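Local coordinates for protein PfVFT1 (Plasmodium falciparum, PDB 5JKQ) that probably binds a small solute in the cleft between its two lobes, as a Venus flytrap protein of the solute-binding protein type, at residues D38-D43 / W103-Y108; I127-Y132 / M146-F151. The protein carries 3 engineered substitutions. One frame throughout, in Å; residues are numbered along the deposited sequence.

How the contacts relate
From the N terminus, helix 32-39 leads into the turn around His40 and Asn41. Contact 1 then joins 38-43 to 103-108, near the start of helix 102-118. It closes a loop of 59 residues that holds strand 77-83. The chain runs down helix 102-118 and returns as strand 126-132. Contact 2 closes a second, shorter loop of 13 residues from 127-132 to 146-151. The two loops follow one another, and neither encloses nor crosses the other. Their centres lie about 15 Å apart, yet they touch. Met107 of contact 1 packs on Tyr129, Thr147 and Asn149 of contact 2, and Trp103 packs on Tyr150. Helix 102-118 thus ties helix 32-39 to the three-stranded parallel sheet.

Contact 1. Residues D38-D43 / W103-Y108; sequences DKHNVD and WPDVMY
In both His40 and Asp105, CG stands anti to the carbonyl carbon and beside the backbone N, with chi1 -72° in His40 and -84° in Asp105. Both CB atoms point toward the opposite segment, so that imidazole and carboxylate face each other. The two groups bridge backbones whose CA atoms, in His40 and Asp105, are 9.7 Å apart. The contact is a His-carboxylate hydrogen bond. NE2 of His40 donates to OD2 of Asp105 at 2.7 Å, with a moderately bent N-H...O angle of 148°. OD2 lies at the ring edge, almost in the imidazole plane. It accepts through its anti lone pair, the one directed away from OD1. The ring and the carboxylate are turned moderately against each other, so the two flat groups are not coplanar. Ring atom CE1 of His40 is also near, 3.3 Å from OD2 of Asp105. The carboxylate may favour a positively charged imidazole. Lys39 NZ stands 5.4 Å from Asp105 OD2, too far for a salt bridge, but its positive charge may also help to stabilise the carboxylate. A Schellman motif ends the helix, with Asn41 as its C-prime residue at positive phi. Val42 N bonds to Ile37 O, and a weak bond runs from Asn41 N to Asp38 O. This turn ends the helix where the imidazole reaches across. The pair lies near the surface. The His40 side chain also touches Phe102 and Ile90, while those of Asp105 and Val106 rest on Leu36. Farther along the same helix, Met107 and Tyr108 pack on strand 126-132. The contact therefore joins the C-terminal end of helix 32-39 to the N-terminal part of helix 102-118, whose other side meets the sheet.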
loop_
_atom_site.group_PDB
_atom_site.type_symbol
_atom_site.label_atom_id
_atom_site.label_comp_id
_atom_site.label_asym_id
_atom_site.label_seq_id
_atom_site.Cartn_x
_atom_site.Cartn_y
_atom_site.Cartn_z
ATOM N N ASP A 38 -2.434 -4.150 15.565
ATOM C CA ASP A 38 -3.073 -3.777 16.823
ATOM C C ASP A 38 -2.110 -3.015 17.731
ATOM O O ASP A 38 -2.492 -2.028 18.361
ATOM C CB ASP A 38 -3.599 -5.018 17.551
ATOM C CG ASP A 38 -4.654 -5.765 16.754
ATOM O OD1 ASP A 38 -5.306 -5.144 15.886
ATOM O OD2 ASP A 38 -4.839 -6.977 17.001
ATOM N N LYS A 39 -0.862 -3.475 17.794
ATOM C CA LYS A 39 0.143 -2.856 18.653
ATOM C C LYS A 39 0.349 -1.384 18.309
ATOM O O LYS A 39 0.460 -0.538 19.198
ATOM C CB LYS A 39 1.474 -3.604 18.546
ATOM C CG LYS A 39 2.610 -2.945 19.320
ATOM C CD LYS A 39 3.880 -3.774 19.288
ATOM C CE LYS A 39 4.956 -3.166 20.177
ATOM N NZ LYS A 39 5.246 -1.743 19.837
ATOM N N HIS A 40 0.409 -1.085 17.016
ATOM C CA HIS A 40 0.568 0.288 16.551
ATOM C C HIS A 40 -0.777 0.995 16.431
ATOM O O HIS A 40 -0.831 2.196 16.168
ATOM C CB HIS A 40 1.286 0.315 15.206
ATOM C CG HIS A 40 2.738 -0.030 15.293
ATOM N ND1 HIS A 40 3.657 0.776 15.929
ATOM C CD2 HIS A 40 3.432 -1.092 14.820
ATOM C CE1 HIS A 40 4.855 0.224 15.847
ATOM N NE2 HIS A 40 4.746 -0.910 15.178
ATOM N N ASN A 41 -1.856 0.241 16.632
ATOM C CA ASN A 41 -3.209 0.774 16.540
ATOM C C ASN A 41 -3.433 1.502 15.218
ATOM O O ASN A 41 -3.966 2.613 15.188
ATOM C CB ASN A 41 -3.496 1.711 17.714
ATOM C CG ASN A 41 -4.980 1.904 17.957
ATOM O OD1 ASN A 41 -5.754 0.948 17.928
ATOM N ND2 ASN A 41 -5.386 3.147 18.181
ATOM N N VAL A 42 -3.004 0.867 14.130
ATOM C CA VAL A 42 -3.179 1.418 12.791
ATOM C C VAL A 42 -4.364 0.742 12.105
ATOM O O VAL A 42 -4.684 -0.414 12.386
ATOM C CB VAL A 42 -1.905 1.257 11.931
ATOM C CG1 VAL A 42 -0.801 2.174 12.445
ATOM C CG2 VAL A 42 -1.434 -0.192 11.907
ATOM N N ASP A 43 -5.016 1.481 11.213
ATOM C CA ASP A 43 -6.266 1.039 10.608
ATOM C C ASP A 43 -6.031 0.372 9.253
ATOM O O ASP A 43 -6.478 0.869 8.219
ATOM C CB ASP A 43 -7.216 2.232 10.463
ATOM C CG ASP A 43 -8.650 1.813 10.188
ATOM O OD1 ASP A 43 -8.973 0.617 10.350
ATOM O OD2 ASP A 43 -9.460 2.690 9.823
ATOM N N TRP A 103 5.112 0.472 9.201
ATOM C CA TRP A 103 5.558 -0.032 7.906
ATOM C C TRP A 103 6.977 -0.601 7.951
ATOM O O TRP A 103 7.231 -1.655 7.368
ATOM C CB TRP A 103 5.453 1.068 6.848
ATOM C CG TRP A 103 4.051 1.259 6.374
ATOM C CD1 TRP A 103 3.267 2.357 6.554
ATOM C CD2 TRP A 103 3.254 0.307 5.657
ATOM N NE1 TRP A 103 2.031 2.154 5.989
ATOM C CE2 TRP A 103 1.998 0.904 5.430
ATOM C CE3 TRP A 103 3.481 -0.988 5.181
ATOM C CZ2 TRP A 103 0.972 0.250 4.748
ATOM C CZ3 TRP A 103 2.460 -1.635 4.503
ATOM C CH2 TRP A 103 1.224 -1.015 4.294
ATOM N N PRO A 104 7.906 0.087 8.635
ATOM C CA PRO A 104 9.213 -0.542 8.858
ATOM C C PRO A 104 9.101 -1.860 9.621
ATOM O O PRO A 104 9.763 -2.833 9.254
ATOM C CB PRO A 104 9.970 0.505 9.681
ATOM C CG PRO A 104 9.363 1.789 9.288
ATOM C CD PRO A 104 7.906 1.501 9.049
ATOM N N ASP A 105 8.272 -1.891 10.663
ATOM C CA ASP A 105 8.087 -3.105 11.454
ATOM C C ASP A 105 7.506 -4.239 10.616
ATOM O O ASP A 105 7.824 -5.405 10.847
ATOM C CB ASP A 105 7.171 -2.843 12.655
ATOM C CG ASP A 105 7.911 -2.272 13.853
ATOM O OD1 ASP A 105 9.159 -2.336 13.887
ATOM O OD2 ASP A 105 7.233 -1.769 14.772
ATOM N N VAL A 106 6.649 -3.899 9.657
ATOM C CA VAL A 106 6.094 -4.890 8.738
ATOM C C VAL A 106 7.208 -5.534 7.920
ATOM O O VAL A 106 7.255 -6.756 7.772
ATOM C CB VAL A 106 5.045 -4.259 7.783
ATOM C CG1 VAL A 106 4.700 -5.202 6.620
ATOM C CG2 VAL A 106 3.787 -3.883 8.551
HETATM N N MSE A 107 8.107 -4.711 7.389
HETATM C CA MSE A 107 9.182 -5.216 6.545
HETATM C C MSE A 107 10.156 -6.057 7.363
HETATM O O MSE A 107 10.725 -7.025 6.857
HETATM C CB MSE A 107 9.923 -4.067 5.857
HETATM C CG MSE A 107 10.975 -4.530 4.857
HETATM SE SE MSE A 107 10.215 -5.522 3.355
HETATM C CE MSE A 107 9.784 -4.004 2.212
ATOM N N TYR A 108 10.341 -5.688 8.628
ATOM C CA TYR A 108 11.238 -6.424 9.515
ATOM C C TYR A 108 10.729 -7.840 9.774
ATOM O O TYR A 108 11.482 -8.804 9.647
ATOM C CB TYR A 108 11.411 -5.688 10.849
ATOM C CG TYR A 108 12.121 -4.355 10.749
ATOM C CD1 TYR A 108 13.140 -4.151 9.826
ATOM C CD2 TYR A 108 11.772 -3.300 11.580
ATOM C CE1 TYR A 108 13.789 -2.934 9.735
ATOM C CE2 TYR A 108 12.414 -2.079 11.494
ATOM C CZ TYR A 108 13.421 -1.902 10.571
ATOM O OH TYR A 108 14.063 -0.688 10.484
#

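Contact 2. Residues I127-Y132 / M146-F151; sequences IAYNYY and MTDNYF. Engineered in segment 127-132: Ala128 (natural residue Thr).
Tyr129 and Asp148 are joined by one buried hydrogen bond between side chains. The hydroxyl OH of Tyr129 donates to OD2 of Asp148 at 2.6 Å. It meets the carboxylate from above its plane, 41° out of it. The oxygen itself lies at the edge of the phenol ring, near the ring plane, with CE1 of Tyr129 3.3 Å from OD2 of Asp148. Ring and carboxylate planes are 31° apart. The aspartate reaches the hydroxyl with CG anti to its own backbone N (chi1 -164°). Tyr94 OH also bonds to OD2, so two phenols grip this buried oxygen.

Two bonds lie within 146-151; one holds the second carboxylate oxygen, the other the backbone. OD1 of Asp148 accepts from the backbone N of Tyr150 at 3.1 Å, through its anti lone pair. This bond probably limits rotation of the carboxylate. Thr147 OG1 donates to Asp148 O at 3.1 Å, which ties down the backbone on the same bend.

Packing is partly aromatic. CE1 of Tyr150 sits over the centre of the Phe151 ring, 3.7 Å above its plane. Tyr150 also meets Trp88 edge-to-face. Tyr129 lies against aliphatic Ile80 of the central strand and the selenomethionine Met107 of helix 102-118.

Strands 126-132 and 146-147 are the outer strands of a parallel sheet, with 77-83 between them. The order 2-1-3 is consistent with one lobe of the bi-lobed Venus flytrap fold, as in periplasmic binding proteins. The Asx turn made by Asp148 carries the chain out of the end of strand 146-147.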
loop_
_atom_site.group_PDB
_atom_site.type_symbol
_atom_site.label_atom_id
_atom_site.label_comp_id
_atom_site.label_asym_id
_atom_site.label_seq_id
_atom_site.Cartn_x
_atom_site.Cartn_y
_atom_site.Cartn_z
ATOM N N ILE A 127 18.506 -6.086 7.130
ATOM C CA ILE A 127 17.717 -5.161 6.323
ATOM C C ILE A 127 18.460 -3.832 6.205
ATOM O O ILE A 127 18.702 -3.155 7.205
ATOM C CB ILE A 127 16.312 -4.926 6.929
ATOM C CG1 ILE A 127 15.498 -6.218 6.909
ATOM C CG2 ILE A 127 15.553 -3.854 6.166
ATOM C CD1 ILE A 127 15.551 -6.999 8.204
ATOM N N ALA A 128 18.825 -3.475 4.977
ATOM C CA ALA A 128 19.499 -2.210 4.700
ATOM C C ALA A 128 18.570 -1.265 3.947
ATOM O O ALA A 128 18.279 -1.473 2.771
ATOM C CB ALA A 128 20.769 -2.450 3.902
ATOM N N TYR A 129 18.105 -0.223 4.630
ATOM C CA TYR A 129 17.242 0.774 4.007
ATOM C C TYR A 129 18.055 1.850 3.293
ATOM O O TYR A 129 18.967 2.438 3.872
ATOM C CB TYR A 129 16.335 1.425 5.053
ATOM C CG TYR A 129 14.964 0.798 5.153
ATOM C CD1 TYR A 129 13.967 1.122 4.243
ATOM C CD2 TYR A 129 14.665 -0.111 6.158
ATOM C CE1 TYR A 129 12.711 0.558 4.327
ATOM C CE2 TYR A 129 13.411 -0.683 6.250
ATOM C CZ TYR A 129 12.438 -0.344 5.333
ATOM O OH TYR A 129 11.186 -0.907 5.417
ATOM N N ASN A 130 17.721 2.090 2.026
ATOM C CA ASN A 130 18.271 3.211 1.268
ATOM C C ASN A 130 17.146 4.148 0.845
ATOM O O ASN A 130 16.084 3.694 0.422
ATOM C CB ASN A 130 19.042 2.720 0.040
ATOM C CG ASN A 130 20.289 1.938 0.407
ATOM O OD1 ASN A 130 20.368 1.336 1.477
ATOM N ND2 ASN A 130 21.271 1.945 -0.483
ATOM N N TYR A 131 17.382 5.450 0.963
ATOM C CA TYR A 131 16.349 6.439 0.673
ATOM C C TYR A 131 16.613 7.172 -0.643
ATOM O O TYR A 131 17.751 7.528 -0.950
ATOM C CB TYR A 131 16.245 7.443 1.824
ATOM C CG TYR A 131 15.921 6.822 3.165
ATOM C CD1 TYR A 131 15.195 5.640 3.249
ATOM C CD2 TYR A 131 16.329 7.423 4.347
ATOM C CE1 TYR A 131 14.893 5.072 4.473
ATOM C CE2 TYR A 131 16.034 6.864 5.572
ATOM C CZ TYR A 131 15.315 5.689 5.629
ATOM O OH TYR A 131 15.020 5.132 6.851
ATOM N N TYR A 132 15.550 7.384 -1.415
ATOM C CA TYR A 132 15.641 8.070 -2.702
ATOM C C TYR A 132 14.443 8.991 -2.911
ATOM O O TYR A 132 13.420 8.845 -2.248
ATOM C CB TYR A 132 15.713 7.061 -3.852
ATOM C CG TYR A 132 16.799 6.020 -3.706
ATOM C CD1 TYR A 132 18.094 6.271 -4.139
ATOM C CD2 TYR A 132 16.525 4.779 -3.146
ATOM C CE1 TYR A 132 19.088 5.317 -4.011
ATOM C CE2 TYR A 132 17.510 3.821 -3.014
ATOM C CZ TYR A 132 18.789 4.094 -3.448
ATOM O OH TYR A 132 19.770 3.140 -3.318
HETATM N N MSE A 146 14.245 -4.142 -3.530
HETATM C CA MSE A 146 12.841 -3.951 -3.187
HETATM C C MSE A 146 12.484 -2.518 -2.855
HETATM O O MSE A 146 13.316 -1.763 -2.356
HETATM C CB MSE A 146 12.477 -4.785 -1.967
HETATM C CG MSE A 146 12.113 -6.204 -2.224
HETATM SE SE MSE A 146 11.654 -6.994 -0.512
HETATM C CE MSE A 146 9.763 -6.532 -0.477
ATOM N N THR A 147 11.224 -2.170 -3.085
ATOM C CA THR A 147 10.645 -0.977 -2.489
ATOM C C THR A 147 10.047 -1.372 -1.145
ATOM O O THR A 147 9.846 -2.557 -0.873
ATOM C CB THR A 147 9.552 -0.349 -3.371
ATOM O OG1 THR A 147 8.408 -1.213 -3.406
ATOM C CG2 THR A 147 10.065 -0.112 -4.786
ATOM N N ASP A 148 9.769 -0.383 -0.305
ATOM C CA ASP A 148 9.035 -0.621 0.929
ATOM C C ASP A 148 7.629 -1.105 0.575
ATOM O O ASP A 148 7.196 -0.977 -0.569
ATOM C CB ASP A 148 8.981 0.653 1.777
ATOM C CG ASP A 148 8.570 0.384 3.210
ATOM O OD1 ASP A 148 7.390 0.047 3.439
ATOM O OD2 ASP A 148 9.427 0.522 4.111
ATOM N N ASN A 149 6.916 -1.663 1.549
ATOM C CA ASN A 149 5.582 -2.202 1.295
ATOM C C ASN A 149 4.483 -1.140 1.253
ATOM O O ASN A 149 3.377 -1.420 0.793
ATOM C CB ASN A 149 5.213 -3.242 2.359
ATOM C CG ASN A 149 6.182 -4.407 2.402
ATOM O OD1 ASN A 149 6.228 -5.224 1.484
ATOM N ND2 ASN A 149 6.950 -4.498 3.483
ATOM N N TYR A 150 4.772 0.069 1.728
ATOM C CA TYR A 150 3.719 1.068 1.909
ATOM C C TYR A 150 3.251 1.678 0.594
ATOM O O TYR A 150 2.183 2.285 0.539
ATOM C CB TYR A 150 4.175 2.183 2.869
ATOM C CG TYR A 150 5.328 3.056 2.405
ATOM C CD1 TYR A 150 5.189 3.929 1.331
ATOM C CD2 TYR A 150 6.542 3.043 3.080
ATOM C CE1 TYR A 150 6.235 4.734 0.923
ATOM C CE2 TYR A 150 7.592 3.847 2.682
ATOM C CZ TYR A 150 7.433 4.690 1.604
ATOM O OH TYR A 150 8.475 5.493 1.203
ATOM N N PHE A 151 4.042 1.511 -0.461
ATOM C CA PHE A 151 3.725 2.114 -1.752
ATOM C C PHE A 151 2.361 1.673 -2.260
ATOM O O PHE A 151 1.971 0.517 -2.100
ATOM C CB PHE A 151 4.803 1.772 -2.779
ATOM C CG PHE A 151 6.075 2.538 -2.585
ATOM C CD1 PHE A 151 6.232 3.793 -3.149
ATOM C CD2 PHE A 151 7.107 2.015 -1.827
ATOM C CE1 PHE A 151 7.398 4.506 -2.965
ATOM C CE2 PHE A 151 8.274 2.724 -1.641
ATOM C CZ PHE A 151 8.420 3.970 -2.210
#